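Local atomic coordinates of carboxypeptidase A inhibitor (Ascaris suum, PDB entry 3FJU), a protein that inhibits carboxypeptidase A, acting as a small secreted, disulfide-rich inhibitor of this metalloprotease. Residues Thr8-Gly13 / Lys21-Ile26; Lys42-Cys47 / Glu53-Lys58. All coordinates share one frame; numbering follows the deposited sequence.

Contact 1: residues Thr8-Gly13 / Lys21-Ile26; sequences TDCTNG and KICSTI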
loop_
_atom_site.group_PDB
_atom_site.type_symbol
_atom_site.label_atom_id
_atom_site.label_comp_id
_atom_site.label_asym_id
_atom_site.label_seq_id
_atom_site.Cartn_x
_atom_site.Cartn_y
_atom_site.Cartn_z
ATOM N N THR B 8 -28.227 -9.883 -28.542
ATOM C CA THR B 8 -29.091 -9.337 -29.588
ATOM C C THR B 8 -29.644 -7.960 -29.233
ATOM O O THR B 8 -30.211 -7.296 -30.092
ATOM C CB THR B 8 -30.246 -10.309 -30.004
ATOM O OG1 THR B 8 -31.110 -10.553 -28.892
ATOM C CG2 THR B 8 -29.698 -11.640 -30.541
ATOM N N ASP B 9 -29.453 -7.521 -27.983
ATOM C CA ASP B 9 -29.793 -6.146 -27.572
ATOM C C ASP B 9 -28.660 -5.149 -27.866
ATOM O O ASP B 9 -28.830 -3.926 -27.746
ATOM C CB ASP B 9 -30.132 -6.104 -26.077
ATOM C CG ASP B 9 -31.291 -7.007 -25.725
ATOM O OD1 ASP B 9 -32.266 -7.061 -26.517
ATOM O OD2 ASP B 9 -31.224 -7.681 -24.685
ATOM N N CYS B 10 -27.506 -5.670 -28.267
ATOM C CA CYS B 10 -26.372 -4.814 -28.555
ATOM C C CYS B 10 -26.273 -4.475 -30.049
ATOM O O CYS B 10 -27.035 -5.018 -30.884
ATOM C CB CYS B 10 -25.081 -5.441 -27.996
ATOM S SG CYS B 10 -25.150 -5.665 -26.179
ATOM N N THR B 11 -25.383 -3.540 -30.370
ATOM C CA THR B 11 -25.138 -3.139 -31.755
ATOM C C THR B 11 -23.634 -3.176 -32.029
ATOM O O THR B 11 -22.823 -3.357 -31.110
ATOM C CB THR B 11 -25.668 -1.718 -32.039
ATOM O OG1 THR B 11 -25.013 -0.780 -31.180
ATOM C CG2 THR B 11 -27.165 -1.636 -31.836
ATOM N N ASN B 12 -23.266 -3.008 -33.296
ATOM C CA ASN B 12 -21.872 -2.905 -33.711
ATOM C C ASN B 12 -21.047 -4.130 -33.299
ATOM O O ASN B 12 -19.850 -4.009 -32.973
ATOM C CB ASN B 12 -21.251 -1.594 -33.189
ATOM C CG ASN B 12 -21.911 -0.374 -33.805
ATOM O OD1 ASN B 12 -22.105 -0.327 -35.018
ATOM N ND2 ASN B 12 -22.247 0.617 -32.983
ATOM N N GLY B 13 -21.697 -5.294 -33.318
ATOM C CA GLY B 13 -21.060 -6.565 -32.919
ATOM C C GLY B 13 -20.748 -6.735 -31.434
ATOM O O GLY B 13 -20.062 -7.688 -31.029
ATOM N N LYS B 21 -24.873 -6.260 -17.166
ATOM C CA LYS B 21 -25.925 -6.034 -18.182
ATOM C C LYS B 21 -25.674 -4.792 -19.035
ATOM O O LYS B 21 -26.548 -3.936 -19.226
ATOM C CB LYS B 21 -27.325 -6.001 -17.538
ATOM C CG LYS B 21 -27.670 -7.286 -16.808
ATOM C CD LYS B 21 -27.757 -8.465 -17.752
ATOM C CE LYS B 21 -28.407 -9.654 -17.064
ATOM N NZ LYS B 21 -27.436 -10.495 -16.313
ATOM N N ILE B 22 -24.448 -4.681 -19.521
ATOM C CA ILE B 22 -24.117 -3.629 -20.466
ATOM C C ILE B 22 -23.430 -4.226 -21.682
ATOM O O ILE B 22 -22.799 -5.293 -21.620
ATOM C CB ILE B 22 -23.224 -2.496 -19.871
ATOM C CG1 ILE B 22 -21.778 -2.979 -19.654
ATOM C CG2 ILE B 22 -23.840 -1.932 -18.581
ATOM C CD1 ILE B 22 -20.738 -1.848 -19.536
ATOM N N CYS B 23 -23.575 -3.516 -22.791
ATOM C CA CYS B 23 -22.923 -3.891 -24.037
ATOM C C CYS B 23 -21.472 -3.436 -24.021
ATOM O O CYS B 23 -21.145 -2.347 -23.511
ATOM C CB CYS B 23 -23.660 -3.235 -25.203
ATOM S SG CYS B 23 -25.342 -3.800 -25.395
ATOM N N SER B 24 -20.597 -4.268 -24.573
ATOM C CA SER B 24 -19.174 -3.958 -24.669
ATOM C C SER B 24 -18.575 -4.705 -25.858
ATOM O O SER B 24 -19.076 -5.764 -26.257
ATOM C CB SER B 24 -18.446 -4.381 -23.387
ATOM O OG SER B 24 -17.049 -4.286 -23.556
ATOM N N THR B 25 -17.501 -4.152 -26.415
ATOM C CA THR B 25 -16.774 -4.850 -27.465
ATOM C C THR B 25 -16.087 -6.075 -26.881
ATOM O O THR B 25 -15.766 -6.137 -25.668
ATOM C CB THR B 25 -15.710 -3.951 -28.142
ATOM O OG1 THR B 25 -14.714 -3.567 -27.184
ATOM C CG2 THR B 25 -16.354 -2.719 -28.727
ATOM N N ILE B 26 -15.883 -7.067 -27.729
ATOM C CA ILE B 26 -15.108 -8.221 -27.320
ATOM C C ILE B 26 -13.703 -7.804 -26.863
ATOM O O ILE B 26 -13.179 -8.350 -25.874
ATOM C CB ILE B 26 -15.068 -9.298 -28.415
ATOM C CG1 ILE B 26 -16.447 -9.933 -28.560
ATOM C CG2 ILE B 26 -14.029 -10.370 -28.085
ATOM C CD1 ILE B 26 -16.655 -10.653 -29.923
HETATM O O HOH W 1 -17.167 -6.923 -30.214
#
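Cys10 and Cys23 join the loop 8-13 to the strand 22-24 by a disulfide, and this covalent link is the main direct contact between the two segments. The two SG atoms lie 2.0 Å apart, the torsion about the sulfur-sulfur bond is -88°, close to the relaxed value near a right angle, and the CA atoms of Cys10 and Cys23 are separated by 5.8 Å. Both cysteines place SG opposite the carbonyl carbon and beside the backbone N (chi1 -60° in Cys10, -64° in Cys23), and both CB atoms are directed at the other segment. Both chi2 torsions are negative as well, and five negative torsions in a row define a left-handed spiral disulfide.

Contacts outside the bond are sparse. The carbonyl O of Asp9 comes within 4.2 Å of Cys23 SG, and the buried surface totals 174 Å², most of it on the two cysteines.

Polar linkage between the segments runs through one water. It donates to Gly13 O at 3.1 Å and accepts from Ile26 N at 2.8 Å, spanning the distance between the far end of the loop and the first turn of helix 26-36. At that helix start the Thr25 side chain serves as N-cap, its OG1 bonded to Glu28 N.

Asp9 is engaged elsewhere: its OD2 accepts Leu5 N and Ser6 N, and its O accepts Arg2 NH1. On the strand side, Lys21 and Ile22 together face Val17 in a G1 beta bulge.

The chemistry implies a loop fastened to the second strand of the 15-17/22-24 antiparallel hairpin chiefly by one unstrained covalent cross-link, in keeping with a small disulfide-rich inhibitor, with a single water bridge as the polar supplement and little apolar packing between the segments.

Contact 2: residues Lys42-Cys47 / Glu53-Lys58; sequences KSNNDC and EKICNK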
loop_
_atom_site.group_PDB
_atom_site.type_symbol
_atom_site.label_atom_id
_atom_site.label_comp_id
_atom_site.label_asym_id
_atom_site.label_seq_id
_atom_site.Cartn_x
_atom_site.Cartn_y
_atom_site.Cartn_z
ATOM N N LYS B 42 -18.790 1.744 -18.339
ATOM C CA LYS B 42 -18.793 3.085 -18.921
ATOM C C LYS B 42 -18.756 4.148 -17.838
ATOM O O LYS B 42 -18.209 5.236 -18.059
ATOM C CB LYS B 42 -20.025 3.268 -19.809
ATOM C CG LYS B 42 -20.170 2.253 -20.927
ATOM C CD LYS B 42 -19.093 2.396 -21.980
ATOM C CE LYS B 42 -19.625 1.942 -23.341
ATOM N NZ LYS B 42 -18.523 1.413 -24.168
ATOM N N SER B 43 -19.346 3.833 -16.679
ATOM C CA SER B 43 -19.290 4.711 -15.505
ATOM C C SER B 43 -19.349 3.900 -14.221
ATOM O O SER B 43 -19.585 2.689 -14.263
ATOM C CB SER B 43 -20.445 5.721 -15.525
ATOM O OG SER B 43 -21.682 5.088 -15.263
ATOM N N ASN B 44 -19.170 4.571 -13.080
ATOM C CA ASN B 44 -19.207 3.906 -11.763
ATOM C C ASN B 44 -20.481 3.090 -11.549
ATOM O O ASN B 44 -20.465 2.050 -10.887
ATOM C CB ASN B 44 -19.054 4.910 -10.601
ATOM C CG ASN B 44 -17.628 5.442 -10.440
ATOM O OD1 ASN B 44 -16.705 4.988 -11.092
ATOM N ND2 ASN B 44 -17.469 6.443 -9.586
ATOM N N ASN B 45 -21.590 3.576 -12.108
ATOM C CA ASN B 45 -22.879 2.906 -11.984
ATOM C C ASN B 45 -22.859 1.460 -12.512
ATOM O O ASN B 45 -23.560 0.596 -11.995
ATOM C CB ASN B 45 -23.934 3.756 -12.691
ATOM C CG ASN B 45 -25.350 3.354 -12.350
ATOM O OD1 ASN B 45 -25.773 3.370 -11.193
ATOM N ND2 ASN B 45 -26.109 3.041 -13.381
ATOM N N ASP B 46 -22.011 1.192 -13.502
ATOM C CA ASP B 46 -21.885 -0.150 -14.074
ATOM C C ASP B 46 -21.058 -1.108 -13.202
ATOM O O ASP B 46 -20.841 -2.264 -13.581
ATOM C CB ASP B 46 -21.290 -0.064 -15.479
ATOM C CG ASP B 46 -22.039 0.900 -16.377
ATOM O OD1 ASP B 46 -23.282 0.931 -16.287
ATOM O OD2 ASP B 46 -21.382 1.621 -17.159
ATOM N N CYS B 47 -20.619 -0.639 -12.034
ATOM C CA CYS B 47 -19.772 -1.460 -11.149
ATOM C C CYS B 47 -20.423 -1.774 -9.782
ATOM O O CYS B 47 -19.764 -2.260 -8.848
ATOM C CB CYS B 47 -18.401 -0.785 -10.972
ATOM S SG CYS B 47 -17.456 -0.588 -12.504
ATOM N N GLU B 53 -17.612 -1.666 -2.506
ATOM C CA GLU B 53 -17.516 -0.640 -3.555
ATOM C C GLU B 53 -16.345 -0.822 -4.514
ATOM O O GLU B 53 -15.202 -0.877 -4.096
ATOM C CB GLU B 53 -17.455 0.750 -2.912
ATOM C CG GLU B 53 -17.451 1.940 -3.890
ATOM C CD GLU B 53 -17.066 3.277 -3.226
ATOM O OE1 GLU B 53 -17.004 3.364 -1.970
ATOM O OE2 GLU B 53 -16.822 4.255 -3.987
ATOM N N LYS B 54 -16.666 -0.907 -5.803
ATOM C CA LYS B 54 -15.694 -0.772 -6.878
ATOM C C LYS B 54 -15.985 0.512 -7.659
ATOM O O LYS B 54 -17.040 1.121 -7.477
ATOM C CB LYS B 54 -15.775 -1.973 -7.804
ATOM C CG LYS B 54 -15.162 -3.236 -7.197
ATOM C CD LYS B 54 -14.945 -4.314 -8.257
ATOM C CE LYS B 54 -14.431 -5.623 -7.619
ATOM N NZ LYS B 54 -13.946 -6.602 -8.656
ATOM N N ILE B 55 -15.041 0.925 -8.500
ATOM C CA ILE B 55 -15.189 2.130 -9.345
ATOM C C ILE B 55 -14.937 1.778 -10.803
ATOM O O ILE B 55 -14.289 0.771 -11.089
ATOM C CB ILE B 55 -14.203 3.258 -8.931
ATOM C CG1 ILE B 55 -12.726 2.806 -9.061
ATOM C CG2 ILE B 55 -14.559 3.748 -7.540
ATOM C CD1 ILE B 55 -11.633 3.942 -9.124
ATOM N N CYS B 56 -15.441 2.608 -11.720
ATOM C CA CYS B 56 -15.089 2.467 -13.125
ATOM C C CYS B 56 -13.871 3.321 -13.384
ATOM O O CYS B 56 -13.900 4.541 -13.229
ATOM C CB CYS B 56 -16.233 2.861 -14.052
ATOM S SG CYS B 56 -15.890 2.429 -15.765
ATOM N N ASN B 57 -12.791 2.657 -13.748
ATOM C CA ASN B 57 -11.538 3.334 -14.013
ATOM C C ASN B 57 -10.945 2.799 -15.298
ATOM O O ASN B 57 -10.699 1.594 -15.427
ATOM C CB ASN B 57 -10.598 3.083 -12.839
ATOM C CG ASN B 57 -9.365 3.960 -12.880
ATOM O OD1 ASN B 57 -9.463 5.179 -13.005
ATOM N ND2 ASN B 57 -8.201 3.344 -12.739
ATOM N N LYS B 58 -10.730 3.692 -16.271
ATOM C CA LYS B 58 -10.095 3.305 -17.526
ATOM C C LYS B 58 -10.791 2.108 -18.196
ATOM O O LYS B 58 -10.160 1.164 -18.674
ATOM C CB LYS B 58 -8.607 3.080 -17.308
ATOM C CG LYS B 58 -7.944 4.400 -16.942
ATOM C CD LYS B 58 -6.451 4.308 -16.896
ATOM C CE LYS B 58 -5.973 3.723 -15.588
ATOM N NZ LYS B 58 -4.698 4.376 -15.193
HETATM O O HOH W 2 -14.298 6.608 -11.394
HETATM O O HOH W 3 -19.611 -1.636 -6.141
#
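Asn44 reaches across to strand 55-57 and accepts the backbone N-H of Cys56 on its amide oxygen: Asn44 OD1 lies 2.8 Å from Cys56 N, with an N-H...O angle of 160°. The donor is tilted 30° from the carbonyl plane of the amide. With CG beside its own backbone N, the Asn44 side chain brings OD1 to the strand, where a water lies within hydrogen-bonding distance of both OD1 and Cys56 O, though its protons may go elsewhere.

Cys56 points the other way, its CB directed into the 42-47 turn and packed 3.3 Å from Ser43 C. Its SG stands opposite the backbone N (chi1 -171°), which carries it past Ser43 N and Lys42 C to the disulfide with Cys41. Cys47 SG lies alongside the strand, 3.7 Å from Ile55 O and 4.0 Å from Cys56 CB, and is bonded to Cys61. Farther along, a second water donates to Cys47 O and accepts from Lys54 N.

Asp46, in the 3-10 segment 44-46, accepts on OD2 the backbone N-H groups of the two residues ahead of that segment, Lys42 N at 2.9 Å and Ser43 N at 3.0 Å, the latter from above the carboxylate plane. Ile55 and Asn57 each pack on an aromatic side chain of the other protein chain, whose backbone also bonds Asn57 ND2.

The Asn44 amide thus holds a loop braced by Asp46 to the strand, helped by the Cys47-Lys54 water bridge and Cys56 CB close against Ser43, the two sulfurs packing more loosely.

From the N terminus, contact 1 closes first: Cys10 joins Cys23 around strand 15-17 and its turn, tying the early loop to the first hairpin. The chain then runs through helix 26-36 before contact 2 closes the loop between residues 42-47 and strand 55-57, which pairs with strand 60-62. The two closures follow in series, neither nested nor crossed, and they lie about 18 Å apart, centre to centre, on opposite sides of the chain's centre. They nevertheless meet where Ile22 CG2 packs 3.7 Å from Asp46 OD1, which puts the N-terminal hairpin against the 3-10 turn of the C-terminal half.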